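Local coordinates for protein aldehyde reductase YahK (Escherichia coli, PDB 1UUF) that catalyses the NADPH-dependent reduction of a wide range of aldehydes to their corresponding alcohols, as a zinc-containing member of the alcohol dehydrogenase family, at residues H215-H220 against L324-E329; I163-E168 against G331-I336. One frame throughout, in Å; residues are numbered along the deposited sequence.

Overall arrangement
From the N terminus, the chain builds most of the GroES-like catalytic domain before it reaches 163-168, the first half of interaction 2. Helices 170-173 and 176-189 then lead into the Rossmann-type coenzyme domain, where 215-220 runs from the end of helix 205-216 into the next strand. Helix 317-330 brings 324-329 back to 215-220 and closes interaction 1. A few residues on, 331-336 returns to 163-168, so interaction 1 is nested inside the loop closed by interaction 2. Their centres lie about 13 Å apart, with A216 packing on I332 and H165 on C327. Interaction 1 joins two helices of the coenzyme-binding half; interaction 2 brings together the connections leading into and out of it.

Interaction 1 of 2, residues H215-H220 against L324-E329; sequences HAMGAH and LDFCAE
A216, near the end of helix 205-216, turns its methyl group toward F326 of helix 317-330. Its CB lies 3.9 Å from F326 CE2 and almost as near to CZ, so one corner of the phenyl ring takes the whole approach. The carbonyl of the same residue comes to that corner as well: A216 O sits near the ring plane at the edge, 3.9 Å from F326 CZ. With CG anti to the backbone N (chi1 176°), the phenylalanine reaches out from its helix to the end of the other one. M217 follows with a looser contact, its CG standing obliquely to the ring at 4.3 Å from F326 CZ. An extended chain about CB-CG (chi2 179°) takes the methionine on to helix 176-189, where its side chain touches Y184, L187 and R188. G218 then ends the helix in a Schellman motif with positive phi, and G218 N bonds back to H215 O at 3.0 Å. After this turn the chain enters strand 220-225, with H220 joined by backbone hydrogen bonds to K196 and V198: the helix-to-strand step of a Rossmann-type β-α-β unit. F326 has further neighbours in R188, which makes a cation-pi contact with it, and in the H330 ring. No hydrogen bond links 215-220 to 324-329. The end of helix 205-216 and the loop after it meet helix 317-330 mainly through dispersion between apolar groups, perhaps aided by a weak attraction between the slightly positive ring edge and A216 O.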
loop_
_atom_site.group_PDB
_atom_site.type_symbol
_atom_site.label_atom_id
_atom_site.label_comp_id
_atom_site.label_asym_id
_atom_site.label_seq_id
_atom_site.Cartn_x
_atom_site.Cartn_y
_atom_site.Cartn_z
ATOM N N HIS A 215 -16.929 -8.797 -11.910
ATOM C CA HIS A 215 -17.466 -9.987 -12.558
ATOM C C HIS A 215 -17.343 -9.859 -14.072
ATOM O O HIS A 215 -16.921 -10.796 -14.755
ATOM C CB HIS A 215 -18.939 -10.180 -12.178
ATOM C CG HIS A 215 -19.617 -11.276 -12.940
ATOM N ND1 HIS A 215 -19.241 -12.597 -12.836
ATOM C CD2 HIS A 215 -20.628 -11.242 -13.840
ATOM C CE1 HIS A 215 -19.991 -13.331 -13.638
ATOM N NE2 HIS A 215 -20.842 -12.533 -14.260
ATOM N N ALA A 216 -17.709 -8.690 -14.594
ATOM C CA ALA A 216 -17.652 -8.443 -16.030
ATOM C C ALA A 216 -16.222 -8.486 -16.559
ATOM O O ALA A 216 -15.993 -8.830 -17.719
ATOM C CB ALA A 216 -18.292 -7.104 -16.351
ATOM N N MET A 217 -15.263 -8.132 -15.707
ATOM C CA MET A 217 -13.855 -8.145 -16.089
ATOM C C MET A 217 -13.301 -9.562 -16.122
ATOM O O MET A 217 -12.175 -9.789 -16.568
ATOM C CB MET A 217 -13.040 -7.293 -15.123
ATOM C CG MET A 217 -13.278 -5.808 -15.289
ATOM S SD MET A 217 -12.306 -4.857 -14.115
ATOM C CE MET A 217 -13.122 -3.307 -14.203
ATOM N N GLY A 218 -14.088 -10.514 -15.634
ATOM C CA GLY A 218 -13.662 -11.901 -15.657
ATOM C C GLY A 218 -12.946 -12.443 -14.436
ATOM O O GLY A 218 -12.438 -13.558 -14.474
ATOM N N ALA A 219 -12.900 -11.675 -13.351
ATOM C CA ALA A 219 -12.231 -12.144 -12.145
ATOM C C ALA A 219 -13.141 -13.078 -11.354
ATOM O O ALA A 219 -14.349 -13.127 -11.591
ATOM C CB ALA A 219 -11.832 -10.955 -11.271
ATOM N N HIS A 220 -12.550 -13.847 -10.447
ATOM C CA HIS A 220 -13.328 -14.715 -9.577
ATOM C C HIS A 220 -13.624 -13.748 -8.440
ATOM O O HIS A 220 -12.711 -13.296 -7.748
ATOM C CB HIS A 220 -12.491 -15.887 -9.077
ATOM C CG HIS A 220 -13.230 -16.792 -8.144
ATOM N ND1 HIS A 220 -13.402 -16.503 -6.807
ATOM C CD2 HIS A 220 -13.869 -17.967 -8.361
ATOM C CE1 HIS A 220 -14.114 -17.461 -6.240
ATOM N NE2 HIS A 220 -14.410 -18.361 -7.161
ATOM N N LEU A 324 -17.447 3.717 -19.605
ATOM C CA LEU A 324 -18.763 3.858 -20.211
ATOM C C LEU A 324 -18.894 3.006 -21.473
ATOM O O LEU A 324 -19.932 2.380 -21.697
ATOM C CB LEU A 324 -19.037 5.332 -20.527
ATOM C CG LEU A 324 -19.313 6.169 -19.274
ATOM C CD1 LEU A 324 -19.350 7.646 -19.622
ATOM C CD2 LEU A 324 -20.633 5.732 -18.650
ATOM N N ASP A 325 -17.843 2.977 -22.289
ATOM C CA ASP A 325 -17.862 2.186 -23.519
ATOM C C ASP A 325 -17.955 0.700 -23.170
ATOM O O ASP A 325 -18.740 -0.044 -23.765
ATOM C CB ASP A 325 -16.597 2.438 -24.343
ATOM C CG ASP A 325 -16.488 3.873 -24.834
ATOM O OD1 ASP A 325 -17.510 4.595 -24.827
ATOM O OD2 ASP A 325 -15.375 4.272 -25.244
ATOM N N PHE A 326 -17.142 0.287 -22.205
ATOM C CA PHE A 326 -17.107 -1.093 -21.723
ATOM C C PHE A 326 -18.489 -1.496 -21.205
ATOM O O PHE A 326 -19.007 -2.561 -21.539
ATOM C CB PHE A 326 -16.068 -1.205 -20.597
ATOM C CG PHE A 326 -15.995 -2.561 -19.950
ATOM C CD1 PHE A 326 -15.264 -3.591 -20.534
ATOM C CD2 PHE A 326 -16.632 -2.796 -18.737
ATOM C CE1 PHE A 326 -15.168 -4.839 -19.911
ATOM C CE2 PHE A 326 -16.544 -4.037 -18.108
ATOM C CZ PHE A 326 -15.809 -5.059 -18.696
ATOM N N CYS A 327 -19.091 -0.638 -20.386
ATOM C CA CYS A 327 -20.407 -0.928 -19.839
ATOM C C CYS A 327 -21.475 -0.969 -20.927
ATOM O O CYS A 327 -22.407 -1.768 -20.857
ATOM C CB CYS A 327 -20.781 0.107 -18.775
ATOM S SG CYS A 327 -19.817 -0.063 -17.244
ATOM N N ALA A 328 -21.339 -0.118 -21.939
ATOM C CA ALA A 328 -22.324 -0.105 -23.018
ATOM C C ALA A 328 -22.245 -1.410 -23.802
ATOM O O ALA A 328 -23.268 -2.024 -24.114
ATOM C CB ALA A 328 -22.077 1.080 -23.951
ATOM N N GLU A 329 -21.029 -1.842 -24.111
ATOM C CA GLU A 329 -20.853 -3.072 -24.872
ATOM C C GLU A 329 -21.273 -4.313 -24.099
ATOM O O GLU A 329 -21.698 -5.300 -24.697
ATOM C CB GLU A 329 -19.399 -3.214 -25.339
ATOM C CG GLU A 329 -18.362 -3.186 -24.238
ATOM C CD GLU A 329 -16.962 -3.468 -24.756
ATOM O OE1 GLU A 329 -16.526 -2.779 -25.703
ATOM O OE2 GLU A 329 -16.298 -4.378 -24.216
#

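Interaction 2 of 2, residues I163-E168 against G331-I336; sequences IRHPQE and GIVADI
V333, whose CG1 packs against the H165 ring, gives its carbonyl oxygen to K212 NZ, an ammonium group that also forms a salt bridge with D335 OD1. Two acceptors of 331-336 thus grip one lysine of helix 205-216, and the loop is tied to the coenzyme domain just beside its contact with 163-168. On the other side of the contact, H165 points toward the loop, with CG anti to its carbonyl carbon (chi1 -72°). I332 O lies at the ring edge, near its plane, but the imidazole is probably turned over in the model, so which ring atom faces this oxygen is doubtful. V333 CG1 lies 3.6 Å from the position modelled as H165 ND1, reaching the ring obliquely rather than over a face or at an edge.

Both segments connect the two halves of a medium-chain dehydrogenase. The 163-168 loop leaves strand 161-162 of the catalytic domain, while 331-336 runs from helix 317-330 of the coenzyme domain to strand 336-339, which belongs to the catalytic domain's sheet. The turn off that helix is a Schellman motif at G331, where I332 N lies 2.8 Å from C327 O in a probable hydrogen bond. H165 is buried between this helix end and helix 170-173, touching C327, A328 and V173. Replacing this ring with the methyl group of an alanine is likely to open a gap between the two connecting loops and leave V333 CG1 without the surface it packs against. V333 also packs on A172 and Q169, while the CB of I332 points away from 163-168 and its side chain packs on A216.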
loop_
_atom_site.group_PDB
_atom_site.type_symbol
_atom_site.label_atom_id
_atom_site.label_comp_id
_atom_site.label_asym_id
_atom_site.label_seq_id
_atom_site.Cartn_x
_atom_site.Cartn_y
_atom_site.Cartn_z
ATOM N N ILE A 163 -22.279 8.869 -23.836
ATOM C CA ILE A 163 -23.029 7.682 -23.427
ATOM C C ILE A 163 -23.410 6.892 -24.675
ATOM O O ILE A 163 -23.978 7.448 -25.617
ATOM C CB ILE A 163 -24.322 8.055 -22.673
ATOM C CG1 ILE A 163 -23.980 8.865 -21.420
ATOM C CG2 ILE A 163 -25.118 6.798 -22.333
ATOM C CD1 ILE A 163 -22.952 8.219 -20.522
ATOM N N ARG A 164 -23.090 5.601 -24.674
ATOM C CA ARG A 164 -23.379 4.724 -25.804
ATOM C C ARG A 164 -24.504 3.728 -25.513
ATOM O O ARG A 164 -24.921 2.974 -26.398
ATOM C CB ARG A 164 -22.113 3.966 -26.212
ATOM C CG ARG A 164 -20.990 4.855 -26.749
ATOM C CD ARG A 164 -21.380 5.543 -28.054
ATOM N NE ARG A 164 -20.280 6.334 -28.603
ATOM C CZ ARG A 164 -20.325 6.988 -29.761
ATOM N NH1 ARG A 164 -21.421 6.948 -30.509
ATOM N NH2 ARG A 164 -19.274 7.682 -30.173
ATOM N N HIS A 165 -24.985 3.718 -24.274
ATOM C CA HIS A 165 -26.086 2.839 -23.886
ATOM C C HIS A 165 -27.348 3.324 -24.591
ATOM O O HIS A 165 -27.434 4.486 -24.990
ATOM C CB HIS A 165 -26.358 2.931 -22.384
ATOM C CG HIS A 165 -25.314 2.296 -21.521
ATOM N ND1 HIS A 165 -25.561 1.167 -20.770
ATOM C CD2 HIS A 165 -24.045 2.668 -21.235
ATOM C CE1 HIS A 165 -24.489 0.876 -20.053
ATOM N NE2 HIS A 165 -23.555 1.772 -20.317
ATOM N N PRO A 166 -28.347 2.441 -24.751
ATOM C CA PRO A 166 -29.594 2.855 -25.406
ATOM C C PRO A 166 -30.232 3.918 -24.514
ATOM O O PRO A 166 -30.102 3.853 -23.291
ATOM C CB PRO A 166 -30.411 1.567 -25.432
ATOM C CG PRO A 166 -29.364 0.504 -25.521
ATOM C CD PRO A 166 -28.330 0.985 -24.526
ATOM N N GLN A 167 -30.923 4.890 -25.103
ATOM C CA GLN A 167 -31.529 5.951 -24.304
ATOM C C GLN A 167 -32.456 5.474 -23.188
ATOM O O GLN A 167 -32.578 6.137 -22.156
ATOM C CB GLN A 167 -32.279 6.941 -25.202
ATOM C CG GLN A 167 -33.480 6.368 -25.926
ATOM C CD GLN A 167 -34.213 7.414 -26.748
ATOM O OE1 GLN A 167 -35.179 7.106 -27.446
ATOM N NE2 GLN A 167 -33.754 8.659 -26.669
ATOM N N GLU A 168 -33.103 4.327 -23.378
ATOM C CA GLU A 168 -34.013 3.810 -22.363
ATOM C C GLU A 168 -33.294 3.466 -21.062
ATOM O O GLU A 168 -33.925 3.328 -20.014
ATOM C CB GLU A 168 -34.748 2.571 -22.881
ATOM C CG GLU A 168 -33.852 1.376 -23.162
ATOM C CD GLU A 168 -34.634 0.155 -23.613
ATOM O OE1 GLU A 168 -35.322 0.238 -24.654
ATOM O OE2 GLU A 168 -34.563 -0.889 -22.926
ATOM N N GLY A 331 -23.631 -4.207 -21.580
ATOM C CA GLY A 331 -24.965 -4.028 -21.030
ATOM C C GLY A 331 -24.989 -3.860 -19.524
ATOM O O GLY A 331 -25.940 -4.261 -18.852
ATOM N N ILE A 332 -23.940 -3.248 -18.992
ATOM C CA ILE A 332 -23.833 -3.029 -17.559
ATOM C C ILE A 332 -24.390 -1.674 -17.147
ATOM O O ILE A 332 -24.028 -0.648 -17.715
ATOM C CB ILE A 332 -22.364 -3.097 -17.110
ATOM C CG1 ILE A 332 -21.797 -4.483 -17.429
ATOM C CG2 ILE A 332 -22.255 -2.784 -15.620
ATOM C CD1 ILE A 332 -20.308 -4.591 -17.217
ATOM N N VAL A 333 -25.280 -1.687 -16.162
ATOM C CA VAL A 333 -25.873 -0.467 -15.628
ATOM C C VAL A 333 -26.034 -0.667 -14.129
ATOM O O VAL A 333 -25.879 -1.781 -13.626
ATOM C CB VAL A 333 -27.269 -0.169 -16.229
ATOM C CG1 VAL A 333 -27.160 0.020 -17.724
ATOM C CG2 VAL A 333 -28.237 -1.293 -15.898
ATOM N N ALA A 334 -26.343 0.411 -13.419
ATOM C CA ALA A 334 -26.538 0.332 -11.979
ATOM C C ALA A 334 -27.972 -0.096 -11.693
ATOM O O ALA A 334 -28.853 0.090 -12.533
ATOM C CB ALA A 334 -26.277 1.696 -11.342
ATOM N N ASP A 335 -28.198 -0.690 -10.524
ATOM C CA ASP A 335 -29.546 -1.084 -10.118
ATOM C C ASP A 335 -30.021 0.151 -9.368
ATOM O O ASP A 335 -29.434 0.530 -8.358
ATOM C CB ASP A 335 -29.510 -2.297 -9.190
ATOM C CG ASP A 335 -28.895 -3.513 -9.851
ATOM O OD1 ASP A 335 -29.086 -3.684 -11.072
ATOM O OD2 ASP A 335 -28.231 -4.302 -9.151
ATOM N N ILE A 336 -31.090 0.768 -9.854
ATOM C CA ILE A 336 -31.546 2.014 -9.256
ATOM C C ILE A 336 -32.989 2.093 -8.800
ATOM O O ILE A 336 -33.815 1.236 -9.111
ATOM C CB ILE A 336 -31.341 3.173 -10.250
ATOM C CG1 ILE A 336 -32.320 3.021 -11.423
ATOM C CG2 ILE A 336 -29.918 3.158 -10.792
ATOM C CD1 ILE A 336 -32.315 4.184 -12.400
#